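Local coordinates for protein DNA ligase (Enterobacteria phage T7, PDB 1A0I) that seals breaks in the DNA backbone as an ATP-dependent ligase of the phage, probably by way of an enzyme-adenylate intermediate, and probably serves in phage DNA replication, at residues A[249-254]-A[262-267]; A[292-297]-A[318-323]; A[70-75]-A[178-183]; A[83-88]-A[152-157]. All blocks are in the same frame, centred on the assembly; numbering follows the deposited sequence.

Contact 1: residues A[249-254]-A[262-267]; sequences QGLVWG and GKVIGF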
loop_
_atom_site.group_PDB
_atom_site.type_symbol
_atom_site.label_atom_id
_atom_site.label_comp_id
_atom_site.label_asym_id
_atom_site.label_seq_id
_atom_site.Cartn_x
_atom_site.Cartn_y
_atom_site.Cartn_z
ATOM N N GLN A 249 0.545 29.564 -4.311
ATOM C CA GLN A 249 0.887 30.857 -4.867
ATOM C C GLN A 249 2.038 30.683 -5.832
ATOM O O GLN A 249 3.090 31.320 -5.835
ATOM C CB GLN A 249 1.245 31.792 -3.727
ATOM C CG GLN A 249 2.373 31.427 -2.768
ATOM C CD GLN A 249 2.667 32.625 -1.890
ATOM O OE1 GLN A 249 3.575 33.408 -2.144
ATOM N NE2 GLN A 249 1.859 32.846 -0.865
ATOM N N GLY A 250 1.808 29.746 -6.716
ATOM C CA GLY A 250 2.816 29.391 -7.678
ATOM C C GLY A 250 2.544 27.970 -8.078
ATOM O O GLY A 250 1.835 27.209 -7.423
ATOM N N LEU A 251 3.261 27.531 -9.080
ATOM C CA LEU A 251 3.070 26.303 -9.812
ATOM C C LEU A 251 4.475 25.798 -9.946
ATOM O O LEU A 251 5.370 26.576 -10.296
ATOM C CB LEU A 251 2.499 26.623 -11.179
ATOM C CG LEU A 251 1.179 26.125 -11.686
ATOM C CD1 LEU A 251 0.082 26.296 -10.667
ATOM C CD2 LEU A 251 0.885 26.905 -12.949
ATOM N N VAL A 252 4.755 24.567 -9.588
ATOM C CA VAL A 252 6.093 24.103 -9.888
ATOM C C VAL A 252 5.796 23.186 -11.057
ATOM O O VAL A 252 4.785 22.465 -11.070
ATOM C CB VAL A 252 6.768 23.421 -8.592
ATOM C CG1 VAL A 252 5.796 22.673 -7.778
ATOM C CG2 VAL A 252 7.821 22.418 -9.000
ATOM N N TRP A 253 6.676 23.270 -12.066
ATOM C CA TRP A 253 6.390 22.640 -13.334
ATOM C C TRP A 253 6.821 21.247 -13.640
ATOM O O TRP A 253 5.922 20.429 -13.804
ATOM C CB TRP A 253 6.877 23.533 -14.502
ATOM C CG TRP A 253 5.774 24.542 -14.873
ATOM C CD1 TRP A 253 5.752 25.819 -14.343
ATOM C CD2 TRP A 253 4.684 24.326 -15.691
ATOM N NE1 TRP A 253 4.667 26.393 -14.819
ATOM C CE2 TRP A 253 4.000 25.552 -15.627
ATOM C CE3 TRP A 253 4.167 23.308 -16.478
ATOM C CZ2 TRP A 253 2.804 25.744 -16.340
ATOM C CZ3 TRP A 253 2.982 23.500 -17.192
ATOM C CH2 TRP A 253 2.298 24.703 -17.121
ATOM N N GLY A 254 8.087 20.902 -13.773
ATOM C CA GLY A 254 8.372 19.547 -14.225
ATOM C C GLY A 254 9.705 19.665 -14.880
ATOM O O GLY A 254 9.949 20.626 -15.605
ATOM N N GLY A 262 6.783 17.174 -18.495
ATOM C CA GLY A 262 6.975 18.405 -19.233
ATOM C C GLY A 262 5.919 19.413 -18.791
ATOM O O GLY A 262 5.811 20.470 -19.409
ATOM N N LYS A 263 5.070 19.115 -17.788
ATOM C CA LYS A 263 4.008 19.987 -17.285
ATOM C C LYS A 263 3.631 19.670 -15.808
ATOM O O LYS A 263 3.718 18.518 -15.415
ATOM C CB LYS A 263 2.797 19.849 -18.232
ATOM C CG LYS A 263 2.826 20.700 -19.524
ATOM C CD LYS A 263 1.737 20.264 -20.511
ATOM C CE LYS A 263 1.653 21.139 -21.758
ATOM N NZ LYS A 263 2.651 20.800 -22.765
ATOM N N VAL A 264 3.173 20.691 -15.063
ATOM C CA VAL A 264 2.888 20.849 -13.630
ATOM C C VAL A 264 2.597 19.686 -12.710
ATOM O O VAL A 264 1.529 19.077 -12.610
ATOM C CB VAL A 264 1.749 21.993 -13.494
ATOM C CG1 VAL A 264 0.523 21.649 -14.270
ATOM C CG2 VAL A 264 1.314 22.188 -12.059
ATOM N N ILE A 265 3.651 19.602 -11.896
ATOM C CA ILE A 265 3.806 18.559 -10.900
ATOM C C ILE A 265 3.370 18.968 -9.495
ATOM O O ILE A 265 3.514 18.153 -8.586
ATOM C CB ILE A 265 5.294 18.091 -10.853
ATOM C CG1 ILE A 265 6.247 19.156 -10.348
ATOM C CG2 ILE A 265 5.690 17.716 -12.265
ATOM C CD1 ILE A 265 7.673 18.643 -10.131
ATOM N N GLY A 266 2.923 20.196 -9.244
ATOM C CA GLY A 266 2.572 20.666 -7.917
ATOM C C GLY A 266 2.502 22.197 -7.797
ATOM O O GLY A 266 2.518 22.973 -8.769
ATOM N N PHE A 267 2.500 22.643 -6.538
ATOM C CA PHE A 267 2.396 24.054 -6.198
ATOM C C PHE A 267 3.474 24.645 -5.293
ATOM O O PHE A 267 4.190 23.979 -4.541
ATOM C CB PHE A 267 1.056 24.310 -5.544
ATOM C CG PHE A 267 -0.088 23.867 -6.417
ATOM C CD1 PHE A 267 -0.273 24.452 -7.664
ATOM C CD2 PHE A 267 -0.936 22.863 -5.976
ATOM C CE1 PHE A 267 -1.323 24.033 -8.474
ATOM C CE2 PHE A 267 -1.977 22.444 -6.791
ATOM C CZ PHE A 267 -2.174 23.034 -8.032
#
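Val264 lies over one face of the indole of Trp253, offset toward the rim, its CB 4.2 Å from the centroid of the six-membered ring and 17° off the ring normal, a CH-pi contact. The methyl CG2 of Val264 points back to Leu251 CG at 4.0 Å; it stands anti to the backbone N of its own residue (chi1 57° for CG1), which turns it toward segment 249-254. Leu251 in turn places CD1 in the plane of the Phe267 ring, at its edge, 3.5 Å from CE1. Val252, on the face of the sheet away from Leu251 and Phe267, meets Ile265 nearly at right angles, CG2 to CG1, and sets its CG1 against Gly266 C at 3.3 Å. Farther out, the aliphatic part of Lys263 runs beside the indole, CG 3.6 Å from Trp253 CZ3.

The backbones are antiparallel. Val252 N donates to Gly266 O at 2.9 Å, and Val252 O receives Ile265 N at 3.2 Å and, weakly, Gly266 N. Because Ile265 and Gly266 both face Val252, the pairing forms a classic beta bulge.

Strands 242-252 and 266-270 are neighbours in the antiparallel sheet of the C-terminal, OB-clan domain. Helix 285-298 touches Leu251 and Trp253 through Val294, and Val264 through Thr291, while Phe267 also meets the rings of Phe290, Phe344 and Tyr321.

Contact 2: residues A[292-297]-A[318-323]; sequences ETVKEA and INPYDG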
loop_
_atom_site.group_PDB
_atom_site.type_symbol
_atom_site.label_atom_id
_atom_site.label_comp_id
_atom_site.label_asym_id
_atom_site.label_seq_id
_atom_site.Cartn_x
_atom_site.Cartn_y
_atom_site.Cartn_z
ATOM N N GLU A 292 -4.114 21.148 -17.870
ATOM C CA GLU A 292 -5.222 21.572 -18.713
ATOM C C GLU A 292 -5.804 22.840 -18.171
ATOM O O GLU A 292 -5.817 23.824 -18.912
ATOM C CB GLU A 292 -6.299 20.485 -18.763
ATOM C CG GLU A 292 -6.342 19.816 -20.134
ATOM C CD GLU A 292 -4.990 19.410 -20.733
ATOM O OE1 GLU A 292 -4.382 18.420 -20.347
ATOM O OE2 GLU A 292 -4.537 20.104 -21.640
ATOM N N THR A 293 -6.137 22.892 -16.886
ATOM C CA THR A 293 -6.584 24.119 -16.259
ATOM C C THR A 293 -5.575 25.272 -16.484
ATOM O O THR A 293 -5.959 26.373 -16.917
ATOM C CB THR A 293 -6.799 23.775 -14.763
ATOM O OG1 THR A 293 -7.539 22.561 -14.751
ATOM C CG2 THR A 293 -7.601 24.808 -13.999
ATOM N N VAL A 294 -4.272 25.054 -16.271
ATOM C CA VAL A 294 -3.275 26.081 -16.544
ATOM C C VAL A 294 -3.277 26.412 -18.036
ATOM O O VAL A 294 -3.369 27.574 -18.421
ATOM C CB VAL A 294 -1.905 25.544 -16.045
ATOM C CG1 VAL A 294 -0.739 26.397 -16.470
ATOM C CG2 VAL A 294 -1.948 25.558 -14.533
ATOM N N LYS A 295 -3.388 25.433 -18.918
ATOM C CA LYS A 295 -3.297 25.624 -20.346
ATOM C C LYS A 295 -4.459 26.432 -20.854
ATOM O O LYS A 295 -4.220 27.322 -21.660
ATOM C CB LYS A 295 -3.243 24.264 -21.051
ATOM C CG LYS A 295 -3.124 24.303 -22.566
ATOM C CD LYS A 295 -2.697 22.940 -23.068
ATOM C CE LYS A 295 -3.633 22.380 -24.134
ATOM N NZ LYS A 295 -3.818 20.931 -24.067
ATOM N N GLU A 296 -5.659 26.257 -20.326
ATOM C CA GLU A 296 -6.836 26.957 -20.814
ATOM C C GLU A 296 -6.913 28.409 -20.383
ATOM O O GLU A 296 -7.198 29.325 -21.170
ATOM C CB GLU A 296 -8.083 26.246 -20.328
ATOM C CG GLU A 296 -9.216 26.318 -21.336
ATOM C CD GLU A 296 -9.112 25.330 -22.510
ATOM O OE1 GLU A 296 -8.010 24.997 -22.970
ATOM O OE2 GLU A 296 -10.185 24.906 -22.960
ATOM N N ALA A 297 -6.606 28.619 -19.099
ATOM C CA ALA A 297 -6.661 29.927 -18.486
ATOM C C ALA A 297 -5.656 30.798 -19.233
ATOM O O ALA A 297 -5.999 31.891 -19.681
ATOM C CB ALA A 297 -6.297 29.803 -17.004
ATOM N N ILE A 318 -1.251 32.328 -16.743
ATOM C CA ILE A 318 -2.219 32.471 -15.667
ATOM C C ILE A 318 -2.205 31.133 -14.937
ATOM O O ILE A 318 -2.307 30.059 -15.540
ATOM C CB ILE A 318 -3.713 32.731 -16.131
ATOM C CG1 ILE A 318 -3.849 33.979 -17.004
ATOM C CG2 ILE A 318 -4.574 32.942 -14.870
ATOM C CD1 ILE A 318 -5.299 34.400 -17.381
ATOM N N ASN A 319 -1.997 31.216 -13.627
ATOM C CA ASN A 319 -2.166 30.080 -12.735
ATOM C C ASN A 319 -3.570 30.239 -12.179
ATOM O O ASN A 319 -3.771 31.029 -11.250
ATOM C CB ASN A 319 -1.155 30.112 -11.570
ATOM C CG ASN A 319 -1.487 29.302 -10.312
ATOM O OD1 ASN A 319 -0.956 29.603 -9.253
ATOM N ND2 ASN A 319 -2.335 28.272 -10.278
ATOM N N PRO A 320 -4.587 29.520 -12.659
ATOM C CA PRO A 320 -5.954 29.621 -12.145
ATOM C C PRO A 320 -6.155 28.938 -10.793
ATOM O O PRO A 320 -7.059 28.122 -10.636
ATOM C CB PRO A 320 -6.771 29.027 -13.259
ATOM C CG PRO A 320 -5.880 27.928 -13.760
ATOM C CD PRO A 320 -4.522 28.610 -13.798
ATOM N N TYR A 321 -5.247 29.206 -9.857
ATOM C CA TYR A 321 -5.174 28.634 -8.524
ATOM C C TYR A 321 -4.365 29.583 -7.652
ATOM O O TYR A 321 -4.354 29.299 -6.462
ATOM C CB TYR A 321 -4.443 27.232 -8.415
ATOM C CG TYR A 321 -5.005 26.060 -9.218
ATOM C CD1 TYR A 321 -6.120 25.330 -8.791
ATOM C CD2 TYR A 321 -4.444 25.775 -10.453
ATOM C CE1 TYR A 321 -6.676 24.330 -9.602
ATOM C CE2 TYR A 321 -4.989 24.791 -11.268
ATOM C CZ TYR A 321 -6.097 24.077 -10.839
ATOM O OH TYR A 321 -6.586 23.091 -11.665
ATOM N N ASP A 322 -3.664 30.660 -8.073
ATOM C CA ASP A 322 -2.906 31.495 -7.125
ATOM C C ASP A 322 -3.843 31.969 -6.020
ATOM O O ASP A 322 -5.037 32.202 -6.250
ATOM C CB ASP A 322 -2.280 32.743 -7.804
ATOM C CG ASP A 322 -1.281 33.553 -6.941
ATOM O OD1 ASP A 322 -1.174 33.409 -5.721
ATOM O OD2 ASP A 322 -0.530 34.386 -7.443
ATOM N N GLY A 323 -3.345 31.917 -4.791
ATOM C CA GLY A 323 -4.093 32.361 -3.633
ATOM C C GLY A 323 -4.980 31.272 -3.047
ATOM O O GLY A 323 -5.465 31.388 -1.917
#
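Pro320 packs its ring against helix 285-298, and apolar contacts of this kind carry most of the interface. Its CG lies 3.8 Å from Ala297 CB and 3.6 Å from Thr293 CG2, so CG sits between two side chains one helical turn apart. The proline and Val294 side chains cross at about a right angle, Pro320 CD 4.1 Å from Val294 CG2. Ile318 also meets Ala297, with Ile318 CB 4.0 Å from Ala297 CB. The CD1 atom of the isoleucine reaches the carbonyl O of Ala297.

Mixed contacts gather around Thr293. Its methyl group stands anti to the backbone N (chi1 -47° for OG1) and therefore faces the loop, where the phenol end of Tyr321 crosses the threonine side chain nearly perpendicularly, with Tyr321 CZ 3.6 Å from Thr293 CG2. The same torsion leaves the hydroxyl beside its own backbone N, where OG1 is hydrogen-bonded to the carbonyl O of Glu289 in the preceding turn.

Polar bonds also act within each segment. Lys295 NZ and Glu292 OE2 form a salt bridge of 2.7 Å on the side of the helix turned from the loop. In the loop, Asn319 O accepts from Tyr321 N at 2.7 Å and from Asp322 N, both reaching it from one face of its plane. The first of these bonds closes an inverse gamma turn centred on Pro320, and this tight bend, set against one helix of the C-terminal, OB-clan domain, leads the chain into strand 325-330.

Contact 3: residues A[70-75]-A[178-183]; sequences VRWKRL and PLLQEY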
loop_
_atom_site.group_PDB
_atom_site.type_symbol
_atom_site.label_atom_id
_atom_site.label_comp_id
_atom_site.label_asym_id
_atom_site.label_seq_id
_atom_site.Cartn_x
_atom_site.Cartn_y
_atom_site.Cartn_z
ATOM N N VAL A 70 -10.788 -29.968 1.864
ATOM C CA VAL A 70 -9.814 -31.043 1.665
ATOM C C VAL A 70 -8.548 -30.524 1.020
ATOM O O VAL A 70 -7.466 -31.031 1.346
ATOM C CB VAL A 70 -10.157 -32.200 0.694
ATOM C CG1 VAL A 70 -9.681 -33.455 1.417
ATOM C CG2 VAL A 70 -11.596 -32.266 0.252
ATOM N N ARG A 71 -8.636 -29.528 0.117
ATOM C CA ARG A 71 -7.464 -29.062 -0.614
ATOM C C ARG A 71 -6.414 -28.429 0.266
ATOM O O ARG A 71 -5.255 -28.364 -0.148
ATOM C CB ARG A 71 -7.852 -28.081 -1.682
ATOM C CG ARG A 71 -8.643 -28.800 -2.756
ATOM C CD ARG A 71 -9.235 -27.725 -3.627
ATOM N NE ARG A 71 -10.166 -26.851 -2.909
ATOM C CZ ARG A 71 -10.574 -25.663 -3.390
ATOM N NH1 ARG A 71 -10.132 -25.225 -4.559
ATOM N NH2 ARG A 71 -11.446 -24.902 -2.728
ATOM N N TRP A 72 -6.761 -28.068 1.506
ATOM C CA TRP A 72 -5.762 -27.591 2.442
ATOM C C TRP A 72 -4.994 -28.769 2.972
ATOM O O TRP A 72 -3.790 -28.629 3.163
ATOM C CB TRP A 72 -6.387 -26.823 3.622
ATOM C CG TRP A 72 -6.782 -25.382 3.267
ATOM C CD1 TRP A 72 -8.081 -24.975 3.403
ATOM C CD2 TRP A 72 -5.971 -24.369 2.789
ATOM N NE1 TRP A 72 -8.090 -23.717 3.021
ATOM C CE2 TRP A 72 -6.874 -23.300 2.651
ATOM C CE3 TRP A 72 -4.630 -24.189 2.453
ATOM C CZ2 TRP A 72 -6.450 -22.051 2.169
ATOM C CZ3 TRP A 72 -4.208 -22.947 1.976
ATOM C CH2 TRP A 72 -5.101 -21.883 1.825
ATOM N N LYS A 73 -5.638 -29.932 3.138
ATOM C CA LYS A 73 -5.002 -31.157 3.612
ATOM C C LYS A 73 -3.960 -31.603 2.607
ATOM O O LYS A 73 -2.817 -31.904 2.968
ATOM C CB LYS A 73 -6.016 -32.316 3.782
ATOM C CG LYS A 73 -5.413 -33.558 4.438
ATOM C CD LYS A 73 -5.005 -33.246 5.892
ATOM C CE LYS A 73 -4.406 -34.454 6.600
ATOM N NZ LYS A 73 -3.901 -34.151 7.928
ATOM N N ARG A 74 -4.373 -31.619 1.337
ATOM C CA ARG A 74 -3.500 -32.016 0.249
ATOM C C ARG A 74 -2.344 -31.051 0.121
ATOM O O ARG A 74 -1.242 -31.569 -0.013
ATOM C CB ARG A 74 -4.280 -32.091 -1.075
ATOM C CG ARG A 74 -5.463 -33.044 -0.891
ATOM C CD ARG A 74 -6.306 -33.155 -2.129
ATOM N NE ARG A 74 -5.677 -34.116 -3.002
ATOM C CZ ARG A 74 -6.075 -35.382 -3.057
ATOM N NH1 ARG A 74 -7.096 -35.792 -2.311
ATOM N NH2 ARG A 74 -5.449 -36.215 -3.878
ATOM N N LEU A 75 -2.557 -29.728 0.256
ATOM C CA LEU A 75 -1.504 -28.711 0.224
ATOM C C LEU A 75 -0.519 -28.868 1.380
ATOM O O LEU A 75 0.689 -28.672 1.207
ATOM C CB LEU A 75 -2.120 -27.287 0.273
ATOM C CG LEU A 75 -1.232 -26.042 0.017
ATOM C CD1 LEU A 75 -2.087 -24.870 -0.444
ATOM C CD2 LEU A 75 -0.464 -25.693 1.265
ATOM N N PRO A 178 3.068 -21.296 -5.725
ATOM C CA PRO A 178 2.580 -22.318 -6.638
ATOM C C PRO A 178 1.730 -23.362 -5.933
ATOM O O PRO A 178 0.848 -23.925 -6.587
ATOM C CB PRO A 178 3.813 -22.925 -7.278
ATOM C CG PRO A 178 4.976 -22.081 -6.809
ATOM C CD PRO A 178 4.494 -21.485 -5.495
ATOM N N LEU A 179 1.949 -23.711 -4.652
ATOM C CA LEU A 179 1.036 -24.635 -3.992
ATOM C C LEU A 179 -0.332 -23.987 -3.918
ATOM O O LEU A 179 -1.313 -24.600 -4.338
ATOM C CB LEU A 179 1.475 -24.974 -2.586
ATOM C CG LEU A 179 2.599 -25.975 -2.426
ATOM C CD1 LEU A 179 3.912 -25.265 -2.613
ATOM C CD2 LEU A 179 2.615 -26.548 -1.031
ATOM N N LEU A 180 -0.398 -22.719 -3.507
ATOM C CA LEU A 180 -1.661 -21.992 -3.453
ATOM C C LEU A 180 -2.351 -21.877 -4.797
ATOM O O LEU A 180 -3.546 -22.134 -4.881
ATOM C CB LEU A 180 -1.467 -20.577 -2.903
ATOM C CG LEU A 180 -1.188 -20.501 -1.413
ATOM C CD1 LEU A 180 -0.636 -19.136 -1.058
ATOM C CD2 LEU A 180 -2.457 -20.824 -0.661
ATOM N N GLN A 181 -1.626 -21.552 -5.855
ATOM C CA GLN A 181 -2.190 -21.412 -7.187
ATOM C C GLN A 181 -2.629 -22.747 -7.769
ATOM O O GLN A 181 -3.583 -22.818 -8.555
ATOM C CB GLN A 181 -1.166 -20.806 -8.127
ATOM C CG GLN A 181 -0.674 -19.439 -7.735
ATOM C CD GLN A 181 0.707 -19.129 -8.275
ATOM O OE1 GLN A 181 1.567 -19.975 -8.491
ATOM N NE2 GLN A 181 0.997 -17.864 -8.474
ATOM N N GLU A 182 -1.881 -23.802 -7.415
ATOM C CA GLU A 182 -2.194 -25.136 -7.901
ATOM C C GLU A 182 -3.509 -25.611 -7.259
ATOM O O GLU A 182 -4.522 -25.840 -7.933
ATOM C CB GLU A 182 -1.049 -26.079 -7.538
ATOM C CG GLU A 182 -0.775 -27.155 -8.586
ATOM C CD GLU A 182 -0.137 -28.426 -8.023
ATOM O OE1 GLU A 182 1.080 -28.440 -7.887
ATOM O OE2 GLU A 182 -0.815 -29.400 -7.718
ATOM N N TYR A 183 -3.542 -25.681 -5.927
ATOM C CA TYR A 183 -4.706 -26.192 -5.239
ATOM C C TYR A 183 -5.889 -25.258 -5.179
ATOM O O TYR A 183 -7.032 -25.725 -5.158
ATOM C CB TYR A 183 -4.333 -26.584 -3.828
ATOM C CG TYR A 183 -3.318 -27.705 -3.812
ATOM C CD1 TYR A 183 -3.700 -28.987 -4.189
ATOM C CD2 TYR A 183 -2.005 -27.457 -3.427
ATOM C CE1 TYR A 183 -2.762 -30.024 -4.176
ATOM C CE2 TYR A 183 -1.064 -28.487 -3.410
ATOM C CZ TYR A 183 -1.449 -29.772 -3.780
ATOM O OH TYR A 183 -0.557 -30.819 -3.683
#
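Two helices of the ATP-dependent ligase domain, 70-77 and 166-183, pack here with their segments running at 142° to one another and their axes 10.3 Å apart. Leu75 meets three residues of the other helix. Its CG lies 3.9 Å from Leu179 CB, its CD1 approaches Leu180 CD2, and its CB is 3.7 Å from Tyr183 CD2. With CG anti to the backbone N (chi1 -170°), the leucine branch extends across the gap between the helices toward these three residues.

Tyr183 lays one face of its ring over the backbone of the first helix: Leu75 N stands 4.1 Å above the ring plane, over its centre, and Arg74 C lies over the same face nearer the rim. Glu182 OE2 sits over the opposite face. The phenol OH is hydrogen-bonded to Asp78, just past the end of helix 70-77, which fixes the far end of the ring.

Both helices flank the large mixed sheet of the domain, with Leu75 touching Phe87 and Leu180 touching Leu89 of strand 86-95. On that inner side the indole of Trp72 crosses Leu180 obliquely, CH2 to CD2 at 3.8 Å.

At the polar end Arg71 bends at chi3 (-62°) and brings NH1 to Tyr183 O at 3.2 Å, a weak bond. Its stronger partners are Asp69 and Glu186, each in a salt bridge with NH2.

Contact 4: residues A[83-88]-A[152-157]; sequences YKDGFM and PLHIVE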
loop_
_atom_site.group_PDB
_atom_site.type_symbol
_atom_site.label_atom_id
_atom_site.label_comp_id
_atom_site.label_asym_id
_atom_site.label_seq_id
_atom_site.Cartn_x
_atom_site.Cartn_y
_atom_site.Cartn_z
ATOM N N TYR A 83 5.123 -25.871 6.003
ATOM C CA TYR A 83 4.384 -25.603 7.230
ATOM C C TYR A 83 3.336 -26.676 7.384
ATOM O O TYR A 83 2.170 -26.530 7.020
ATOM C CB TYR A 83 3.701 -24.246 7.173
ATOM C CG TYR A 83 4.661 -23.161 6.754
ATOM C CD1 TYR A 83 5.497 -22.598 7.708
ATOM C CD2 TYR A 83 4.743 -22.782 5.410
ATOM C CE1 TYR A 83 6.439 -21.648 7.320
ATOM C CE2 TYR A 83 5.690 -21.833 5.019
ATOM C CZ TYR A 83 6.534 -21.277 5.980
ATOM O OH TYR A 83 7.498 -20.359 5.617
ATOM N N LYS A 84 3.798 -27.824 7.868
ATOM C CA LYS A 84 2.926 -28.975 8.047
ATOM C C LYS A 84 2.050 -28.746 9.272
ATOM O O LYS A 84 0.919 -29.222 9.324
ATOM C CB LYS A 84 3.768 -30.240 8.214
ATOM C CG LYS A 84 4.809 -30.502 7.133
ATOM C CD LYS A 84 4.189 -30.546 5.736
ATOM C CE LYS A 84 5.190 -31.161 4.760
ATOM N NZ LYS A 84 4.617 -31.381 3.449
ATOM N N ASP A 85 2.575 -27.946 10.222
ATOM C CA ASP A 85 1.861 -27.496 11.417
ATOM C C ASP A 85 0.681 -26.561 11.123
ATOM O O ASP A 85 -0.205 -26.424 11.962
ATOM C CB ASP A 85 2.817 -26.746 12.371
ATOM C CG ASP A 85 3.452 -25.434 11.870
ATOM O OD1 ASP A 85 4.099 -25.470 10.818
ATOM O OD2 ASP A 85 3.359 -24.401 12.553
ATOM N N GLY A 86 0.555 -26.046 9.905
ATOM C CA GLY A 86 -0.403 -25.040 9.537
ATOM C C GLY A 86 0.371 -23.730 9.459
ATOM O O GLY A 86 1.458 -23.577 10.038
ATOM N N PHE A 87 -0.194 -22.743 8.768
ATOM C CA PHE A 87 0.469 -21.468 8.546
ATOM C C PHE A 87 -0.478 -20.307 8.532
ATOM O O PHE A 87 -1.679 -20.503 8.423
ATOM C CB PHE A 87 1.204 -21.425 7.208
ATOM C CG PHE A 87 0.395 -21.978 6.044
ATOM C CD1 PHE A 87 0.457 -23.339 5.735
ATOM C CD2 PHE A 87 -0.424 -21.134 5.306
ATOM C CE1 PHE A 87 -0.296 -23.846 4.690
ATOM C CE2 PHE A 87 -1.180 -21.642 4.257
ATOM C CZ PHE A 87 -1.105 -22.996 3.957
ATOM N N MET A 88 0.043 -19.097 8.602
ATOM C CA MET A 88 -0.749 -17.905 8.426
ATOM C C MET A 88 -0.196 -17.113 7.253
ATOM O O MET A 88 0.995 -16.801 7.276
ATOM C CB MET A 88 -0.698 -17.024 9.662
ATOM C CG MET A 88 -1.487 -15.752 9.365
ATOM S SD MET A 88 -1.453 -14.621 10.755
ATOM C CE MET A 88 -0.007 -13.649 10.417
ATOM N N PRO A 152 4.768 -19.811 10.461
ATOM C CA PRO A 152 4.337 -21.104 10.981
ATOM C C PRO A 152 3.277 -20.787 12.007
ATOM O O PRO A 152 3.569 -19.938 12.851
ATOM C CB PRO A 152 5.602 -21.706 11.534
ATOM C CG PRO A 152 6.496 -20.549 11.828
ATOM C CD PRO A 152 6.179 -19.565 10.719
ATOM N N LEU A 153 2.109 -21.430 12.024
ATOM C CA LEU A 153 0.987 -21.062 12.882
ATOM C C LEU A 153 1.329 -21.024 14.341
ATOM O O LEU A 153 1.004 -20.030 14.983
ATOM C CB LEU A 153 -0.206 -22.007 12.773
ATOM C CG LEU A 153 -1.550 -21.468 12.295
ATOM C CD1 LEU A 153 -2.512 -22.597 12.481
ATOM C CD2 LEU A 153 -2.095 -20.289 13.086
ATOM N N HIS A 154 2.102 -21.974 14.864
ATOM C CA HIS A 154 2.455 -21.927 16.277
ATOM C C HIS A 154 3.154 -20.648 16.734
ATOM O O HIS A 154 3.184 -20.368 17.935
ATOM C CB HIS A 154 3.353 -23.098 16.641
ATOM C CG HIS A 154 4.718 -23.066 15.955
ATOM N ND1 HIS A 154 4.968 -23.324 14.679
ATOM C CD2 HIS A 154 5.918 -22.742 16.574
ATOM C CE1 HIS A 154 6.259 -23.183 14.491
ATOM N NE2 HIS A 154 6.825 -22.824 15.633
ATOM N N ILE A 155 3.803 -19.883 15.837
ATOM C CA ILE A 155 4.437 -18.627 16.217
ATOM C C ILE A 155 3.363 -17.573 16.220
ATOM O O ILE A 155 3.376 -16.698 17.096
ATOM C CB ILE A 155 5.602 -18.286 15.238
ATOM C CG1 ILE A 155 6.815 -19.015 15.801
ATOM C CG2 ILE A 155 5.911 -16.799 15.135
ATOM C CD1 ILE A 155 7.960 -19.290 14.823
ATOM N N VAL A 156 2.384 -17.628 15.308
ATOM C CA VAL A 156 1.249 -16.709 15.374
ATOM C C VAL A 156 0.561 -16.901 16.731
ATOM O O VAL A 156 0.368 -15.911 17.431
ATOM C CB VAL A 156 0.240 -16.985 14.245
ATOM C CG1 VAL A 156 -0.968 -16.111 14.410
ATOM C CG2 VAL A 156 0.853 -16.648 12.905
ATOM N N GLU A 157 0.307 -18.135 17.162
ATOM C CA GLU A 157 -0.338 -18.425 18.436
ATOM C C GLU A 157 0.487 -18.052 19.632
ATOM O O GLU A 157 -0.107 -17.624 20.630
ATOM C CB GLU A 157 -0.669 -19.895 18.570
ATOM C CG GLU A 157 -1.759 -20.298 17.589
ATOM C CD GLU A 157 -1.996 -21.791 17.398
ATOM O OE1 GLU A 157 -1.029 -22.554 17.404
ATOM O OE2 GLU A 157 -3.156 -22.177 17.216
#
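His154 ND1 donates to Asp85 OD2 at 2.9 Å in a nearly straight bond, with an N-H...O angle of 165°. The oxygen lies close to the plane of the imidazole, at its edge, whereas the histidine comes to it from above the carboxylate plane; the two planes are 63° apart. A second bond, Leu153 N to Gly86 O at 3.0 Å, ties the first turn of helix 153-158 to the chain entering strand 86-95.

Around these bonds the packing is apolar. Tyr83 crosses Pro152 obliquely, with CD1 3.9 Å from the proline CB. Farther along the strand and helix, Met88 CB rests 3.6 Å from Val156 CG2; the extended methionine chain, its CG anti to the backbone N, carries SD past the same methyl, and the bend at chi3 turns CE.

The first-shell groups are positioned by the backbone. Asp85 holds CG between its backbone N and carbonyl carbon (chi1 63°), which directs the carboxylate at the helix start, where Pro152 occupies the N-cap position. Strand 86-95 lies between strands 37-44 and 143-152 in the mixed sheet, and helix 153-158 follows directly from the latter.

Contacts 1 and 2 share the C-terminal region and touch each other, Leu251 and Trp253 meeting Val294; contacts 3 and 4 share the ATP-dependent ligase region and touch where Trp72 and Leu75 meet Phe87. The two pairs lie on opposite sides of the chain's centre, contacts 1 and 3 about 51 Å apart between centres. Contact 4 is the most buried, while the other three are partly buried. Chemistry follows place: strand pairing with a bulge combines with side-chain packing in contact 1, a histidine-carboxylate bond and a backbone tie hold contact 4, and loop-on-helix contact 2 and helix-on-helix contact 3 rely mainly on apolar side chains, their salt bridges formed within a helix or with residues outside the pair.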